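Local structure of glial cell-derived neurotrophic factor (1AGQ) at residues B[42-47]-B[65-70]; B[48-53]-B[61-66]. The protein is a growth factor of the cystine-knot, TGF-beta-like group that supports neurons, probably by binding cell-surface receptors. All blocks are in the same frame, centred on the assembly; numbering follows the deposited sequence.

Contact 1 of 2, residues B[42-47]-B[65-70]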
loop_
_atom_site.group_PDB
_atom_site.type_symbol
_atom_site.label_atom_id
_atom_site.label_comp_id
_atom_site.label_asym_id
_atom_site.label_seq_id
_atom_site.Cartn_x
_atom_site.Cartn_y
_atom_site.Cartn_z
ATOM N N CYS B 42 -0.297 -1.480 -6.108
ATOM C CA CYS B 42 0.756 -2.493 -6.188
ATOM C C CYS B 42 0.832 -3.083 -4.783
ATOM O O CYS B 42 1.427 -2.483 -3.878
ATOM C CB CYS B 42 2.087 -1.831 -6.574
ATOM S SG CYS B 42 3.526 -2.955 -6.643
ATOM N N VAL B 43 0.225 -4.251 -4.597
ATOM C CA VAL B 43 0.164 -4.850 -3.269
ATOM C C VAL B 43 0.725 -6.258 -3.137
ATOM O O VAL B 43 0.851 -6.988 -4.112
ATOM C CB VAL B 43 -1.287 -4.862 -2.737
ATOM C CG1 VAL B 43 -1.988 -3.550 -3.080
ATOM C CG2 VAL B 43 -2.052 -5.996 -3.331
ATOM N N LEU B 44 1.052 -6.600 -1.899
ATOM C CA LEU B 44 1.613 -7.889 -1.551
ATOM C C LEU B 44 0.443 -8.802 -1.220
ATOM O O LEU B 44 -0.484 -8.401 -0.517
ATOM C CB LEU B 44 2.513 -7.707 -0.337
ATOM C CG LEU B 44 3.401 -8.845 0.163
ATOM C CD1 LEU B 44 4.467 -9.158 -0.846
ATOM C CD2 LEU B 44 4.029 -8.437 1.470
ATOM N N THR B 45 0.466 -10.013 -1.762
ATOM C CA THR B 45 -0.608 -10.970 -1.516
ATOM C C THR B 45 0.041 -12.248 -1.004
ATOM O O THR B 45 1.046 -12.698 -1.569
ATOM C CB THR B 45 -1.382 -11.294 -2.800
ATOM O OG1 THR B 45 -2.025 -10.110 -3.275
ATOM C CG2 THR B 45 -2.483 -12.338 -2.519
ATOM N N ALA B 46 -0.521 -12.820 0.061
ATOM C CA ALA B 46 0.027 -14.045 0.644
ATOM C C ALA B 46 -0.859 -15.278 0.404
ATOM O O ALA B 46 -2.096 -15.202 0.374
ATOM C CB ALA B 46 0.233 -13.841 2.138
ATOM N N ILE B 47 -0.207 -16.424 0.242
ATOM C CA ILE B 47 -0.924 -17.677 0.070
ATOM C C ILE B 47 -0.126 -18.775 0.778
ATOM O O ILE B 47 1.076 -18.918 0.570
ATOM C CB ILE B 47 -1.138 -18.024 -1.437
ATOM C CG1 ILE B 47 -1.877 -19.357 -1.561
ATOM C CG2 ILE B 47 0.171 -18.001 -2.182
ATOM C CD1 ILE B 47 -2.561 -19.530 -2.895
ATOM N N ILE B 65 4.533 -19.541 3.472
ATOM C CA ILE B 65 3.601 -18.502 3.098
ATOM C C ILE B 65 4.304 -17.902 1.862
ATOM O O ILE B 65 5.373 -17.308 1.981
ATOM C CB ILE B 65 3.495 -17.407 4.166
ATOM C CG1 ILE B 65 3.059 -17.999 5.511
ATOM C CG2 ILE B 65 2.498 -16.375 3.706
ATOM C CD1 ILE B 65 1.679 -18.616 5.475
ATOM N N PHE B 66 3.749 -18.105 0.677
ATOM C CA PHE B 66 4.370 -17.553 -0.512
ATOM C C PHE B 66 3.701 -16.197 -0.720
ATOM O O PHE B 66 2.484 -16.084 -0.600
ATOM C CB PHE B 66 4.120 -18.464 -1.707
ATOM C CG PHE B 66 4.421 -17.822 -3.036
ATOM C CD1 PHE B 66 5.730 -17.628 -3.445
ATOM C CD2 PHE B 66 3.386 -17.392 -3.863
ATOM C CE1 PHE B 66 6.013 -17.014 -4.656
ATOM C CE2 PHE B 66 3.668 -16.770 -5.081
ATOM C CZ PHE B 66 4.983 -16.583 -5.470
ATOM N N ARG B 67 4.492 -15.165 -0.994
ATOM C CA ARG B 67 3.909 -13.847 -1.231
ATOM C C ARG B 67 4.322 -13.321 -2.592
ATOM O O ARG B 67 5.446 -13.501 -3.025
ATOM C CB ARG B 67 4.324 -12.876 -0.130
ATOM C CG ARG B 67 3.866 -13.376 1.227
ATOM C CD ARG B 67 3.952 -12.275 2.259
ATOM N NE ARG B 67 5.338 -11.967 2.587
ATOM C CZ ARG B 67 5.696 -11.247 3.644
ATOM N NH1 ARG B 67 4.757 -10.770 4.451
ATOM N NH2 ARG B 67 6.981 -11.034 3.920
ATOM N N TYR B 68 3.365 -12.715 -3.284
ATOM C CA TYR B 68 3.638 -12.189 -4.602
ATOM C C TYR B 68 3.082 -10.783 -4.707
ATOM O O TYR B 68 2.202 -10.404 -3.936
ATOM C CB TYR B 68 3.029 -13.098 -5.676
ATOM C CG TYR B 68 1.527 -13.198 -5.653
ATOM C CD1 TYR B 68 0.888 -14.098 -4.812
ATOM C CD2 TYR B 68 0.737 -12.426 -6.513
ATOM C CE1 TYR B 68 -0.504 -14.245 -4.821
ATOM C CE2 TYR B 68 -0.670 -12.568 -6.527
ATOM C CZ TYR B 68 -1.279 -13.481 -5.680
ATOM O OH TYR B 68 -2.665 -13.611 -5.649
ATOM N N CYS B 69 3.617 -10.034 -5.669
ATOM C CA CYS B 69 3.252 -8.646 -5.932
ATOM C C CYS B 69 2.413 -8.532 -7.198
ATOM O O CYS B 69 2.680 -9.193 -8.217
ATOM C CB CYS B 69 4.532 -7.821 -6.100
ATOM S SG CYS B 69 5.631 -7.854 -4.666
ATOM N N SER B 70 1.383 -7.702 -7.133
ATOM C CA SER B 70 0.522 -7.489 -8.279
ATOM C C SER B 70 -0.286 -6.218 -8.087
ATOM O O SER B 70 -0.543 -5.802 -6.961
ATOM C CB SER B 70 -0.406 -8.689 -8.483
ATOM O OG SER B 70 -1.363 -8.796 -7.446
HETATM O O HOH W 1 -0.411 -8.974 -4.691
#

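Contact 2 of 2, residues B[48-53]-B[61-66]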
loop_
_atom_site.group_PDB
_atom_site.type_symbol
_atom_site.label_atom_id
_atom_site.label_comp_id
_atom_site.label_asym_id
_atom_site.label_seq_id
_atom_site.Cartn_x
_atom_site.Cartn_y
_atom_site.Cartn_z
ATOM N N HIS B 48 -0.783 -19.497 1.673
ATOM C CA HIS B 48 -0.102 -20.570 2.381
ATOM C C HIS B 48 -0.065 -21.756 1.432
ATOM O O HIS B 48 -1.104 -22.179 0.933
ATOM C CB HIS B 48 -0.852 -20.956 3.652
ATOM C CG HIS B 48 -0.270 -22.156 4.334
ATOM N ND1 HIS B 48 -1.037 -23.191 4.816
ATOM C CD2 HIS B 48 1.022 -22.503 4.560
ATOM C CE1 HIS B 48 -0.246 -24.128 5.309
ATOM N NE2 HIS B 48 1.005 -23.737 5.167
ATOM N N LEU B 49 1.129 -22.276 1.169
ATOM C CA LEU B 49 1.291 -23.394 0.252
ATOM C C LEU B 49 2.221 -24.452 0.819
ATOM O O LEU B 49 2.935 -24.223 1.782
ATOM C CB LEU B 49 1.885 -22.915 -1.076
ATOM C CG LEU B 49 1.195 -21.849 -1.947
ATOM C CD1 LEU B 49 2.171 -21.367 -2.999
ATOM C CD2 LEU B 49 -0.042 -22.421 -2.598
ATOM N N ASN B 50 2.192 -25.627 0.204
ATOM C CA ASN B 50 3.095 -26.695 0.594
ATOM C C ASN B 50 4.224 -26.494 -0.395
ATOM O O ASN B 50 3.982 -26.159 -1.542
ATOM C CB ASN B 50 2.461 -28.065 0.349
ATOM C CG ASN B 50 1.249 -28.297 1.212
ATOM O OD1 ASN B 50 0.184 -28.673 0.692
ATOM N ND2 ASN B 50 1.372 -28.085 2.497
ATOM N N VAL B 51 5.459 -26.692 0.032
ATOM C CA VAL B 51 6.550 -26.540 -0.905
ATOM C C VAL B 51 6.311 -27.450 -2.116
ATOM O O VAL B 51 6.780 -27.166 -3.211
ATOM C CB VAL B 51 7.878 -26.865 -0.232
ATOM C CG1 VAL B 51 8.988 -27.002 -1.275
ATOM C CG2 VAL B 51 8.202 -25.756 0.753
ATOM N N THR B 52 5.570 -28.537 -1.926
ATOM C CA THR B 52 5.281 -29.419 -3.053
ATOM C C THR B 52 4.280 -28.753 -4.017
ATOM O O THR B 52 4.170 -29.151 -5.171
ATOM C CB THR B 52 4.753 -30.805 -2.565
ATOM O OG1 THR B 52 3.636 -30.634 -1.677
ATOM C CG2 THR B 52 5.848 -31.537 -1.816
ATOM N N ASP B 53 3.565 -27.727 -3.552
ATOM C CA ASP B 53 2.602 -26.999 -4.395
ATOM C C ASP B 53 3.330 -26.113 -5.421
ATOM O O ASP B 53 2.737 -25.688 -6.412
ATOM C CB ASP B 53 1.708 -26.062 -3.559
ATOM C CG ASP B 53 0.626 -26.785 -2.776
ATOM O OD1 ASP B 53 0.123 -27.832 -3.238
ATOM O OD2 ASP B 53 0.268 -26.284 -1.685
ATOM N N LYS B 61 7.491 -32.127 3.292
ATOM C CA LYS B 61 6.270 -31.729 3.991
ATOM C C LYS B 61 6.382 -30.233 4.329
ATOM O O LYS B 61 5.495 -29.648 4.944
ATOM C CB LYS B 61 6.106 -32.524 5.285
ATOM N N GLU B 62 7.482 -29.628 3.911
ATOM C CA GLU B 62 7.723 -28.216 4.174
ATOM C C GLU B 62 6.567 -27.360 3.630
ATOM O O GLU B 62 6.020 -27.640 2.567
ATOM C CB GLU B 62 9.045 -27.813 3.526
ATOM C CG GLU B 62 9.623 -26.490 4.017
ATOM C CD GLU B 62 10.297 -26.614 5.375
ATOM O OE1 GLU B 62 10.501 -27.761 5.837
ATOM O OE2 GLU B 62 10.623 -25.567 5.982
ATOM N N GLU B 63 6.175 -26.350 4.394
ATOM C CA GLU B 63 5.105 -25.440 3.983
ATOM C C GLU B 63 5.683 -24.042 4.026
ATOM O O GLU B 63 6.735 -23.817 4.624
ATOM C CB GLU B 63 3.935 -25.484 4.960
ATOM C CG GLU B 63 3.284 -26.840 5.089
ATOM C CD GLU B 63 2.008 -26.794 5.902
ATOM O OE1 GLU B 63 1.870 -25.888 6.758
ATOM O OE2 GLU B 63 1.146 -27.669 5.684
ATOM N N LEU B 64 4.984 -23.093 3.418
ATOM C CA LEU B 64 5.456 -21.739 3.447
ATOM C C LEU B 64 4.346 -20.791 3.072
ATOM O O LEU B 64 3.325 -21.186 2.491
ATOM C CB LEU B 64 6.632 -21.563 2.468
ATOM C CG LEU B 64 6.231 -21.387 1.000
ATOM C CD1 LEU B 64 7.364 -20.760 0.195
ATOM C CD2 LEU B 64 5.861 -22.741 0.437
ATOM N N ILE B 65 4.533 -19.541 3.472
ATOM C CA ILE B 65 3.601 -18.502 3.098
ATOM C C ILE B 65 4.304 -17.902 1.862
ATOM O O ILE B 65 5.373 -17.308 1.981
ATOM C CB ILE B 65 3.495 -17.407 4.166
ATOM C CG1 ILE B 65 3.059 -17.999 5.511
ATOM C CG2 ILE B 65 2.498 -16.375 3.706
ATOM C CD1 ILE B 65 1.679 -18.616 5.475
ATOM N N PHE B 66 3.749 -18.105 0.677
ATOM C CA PHE B 66 4.370 -17.553 -0.512
ATOM C C PHE B 66 3.701 -16.197 -0.720
ATOM O O PHE B 66 2.484 -16.084 -0.600
ATOM C CB PHE B 66 4.120 -18.464 -1.707
ATOM C CG PHE B 66 4.421 -17.822 -3.036
ATOM C CD1 PHE B 66 5.730 -17.628 -3.445
ATOM C CD2 PHE B 66 3.386 -17.392 -3.863
ATOM C CE1 PHE B 66 6.013 -17.014 -4.656
ATOM C CE2 PHE B 66 3.668 -16.770 -5.081
ATOM C CZ PHE B 66 4.983 -16.583 -5.470
HETATM O O HOH W 2 5.142 -29.665 0.797
#

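Contact 1 of 2, residues B[42-47]-B[65-70]
T45 lies over one face of the Y68 ring. T45 CB sits 3.8 Å from the ring centroid of Y68, a CH-pi contact offset toward the rim. T45 CG2, anti to the backbone N, reaches the hydroxyl end, 3.4 Å from Y68 OH. The two side chains lie side by side, pointing the same way. At the edge of the F66 ring, in its plane, I47 CG2 touches F66 CD2 at 3.7 Å. L44 CD2 covers one face of the R67 guanidinium, 3.9 Å from R67 CZ. The charged end of R67 makes a salt bridge to D109. Six backbone hydrogen bonds join V43 to S70, T45 to Y68 and I47 to F66, an antiparallel ladder. T45 N to Y68 O is 2.8 Å. Y68 OH hydrogen-bonds H48 of the second subunit. An alanine at Y68 would probably leave that histidine without its hydroxyl partner and T45 without the ring beneath it. C42 is bonded to C103 and C69 to C132, so this part of the hairpin is pinned to the cystine-knot region. L44, A46, R67 and C69 lie on one face; Y68, on the other face with T45, helps join two subunits.

Contact 2 of 2, residues B[48-53]-B[61-66]
E63 reaches across to H48 and N50. E63 CB lies 3.4 Å from H48 NE2. Its CG is anti to the carbonyl carbon (chi1 -61°) and passes 3.5 Å from N50 ND2. Beyond CG the chain is extended, and the carboxylate spreads its two oxygens between the two neighbours. E63 OE1 meets H48 NE2 at 2.8 Å, in the plane of the imidazole at its edge, but the bond is weak, bent to 127° at the hydrogen. E63 OE2 lies near N50 ND2. The ring and carboxylate planes stand 70° apart. L49, L64 and F66 lie on the other face; L49 CD1 packs on F66 CB at 3.7 Å. Past the strand end, V51 CG2 meets L64 CD2 at 3.8 Å. L87 of the third subunit also packs on L49 and F66. Backbone bonds pair L49 with L64, and V51 N donates a hydrogen bond to E62 O, 2.8 Å, where the strand ends. D53 OD2 accepts from N50 N, tying the 3-10 segment back to the last strand residue. The face of H48, N50 and E63, which also holds I65, brings a carboxylate to the imidazole and would probably favour a protonated H48.

From the N terminus, the chain enters strand 43-50 just after C42, runs outward, turns through 51-62 and returns on strand 63-70. Contact 2 closes the shorter loop, the one between 53 and 61, at the far end of the hairpin. Contact 1 closes the wider one, from 47 to 65. Apart from the shared I65 and F66, contact 2 falls inside that span; the two do not cross. Their centres are about 14 Å apart. Contact 1 ties the hairpin base to strands 103-108 and 129-134 through its cysteines. Contact 2 brings the outer end against strand 112-115. Both touch the third subunit.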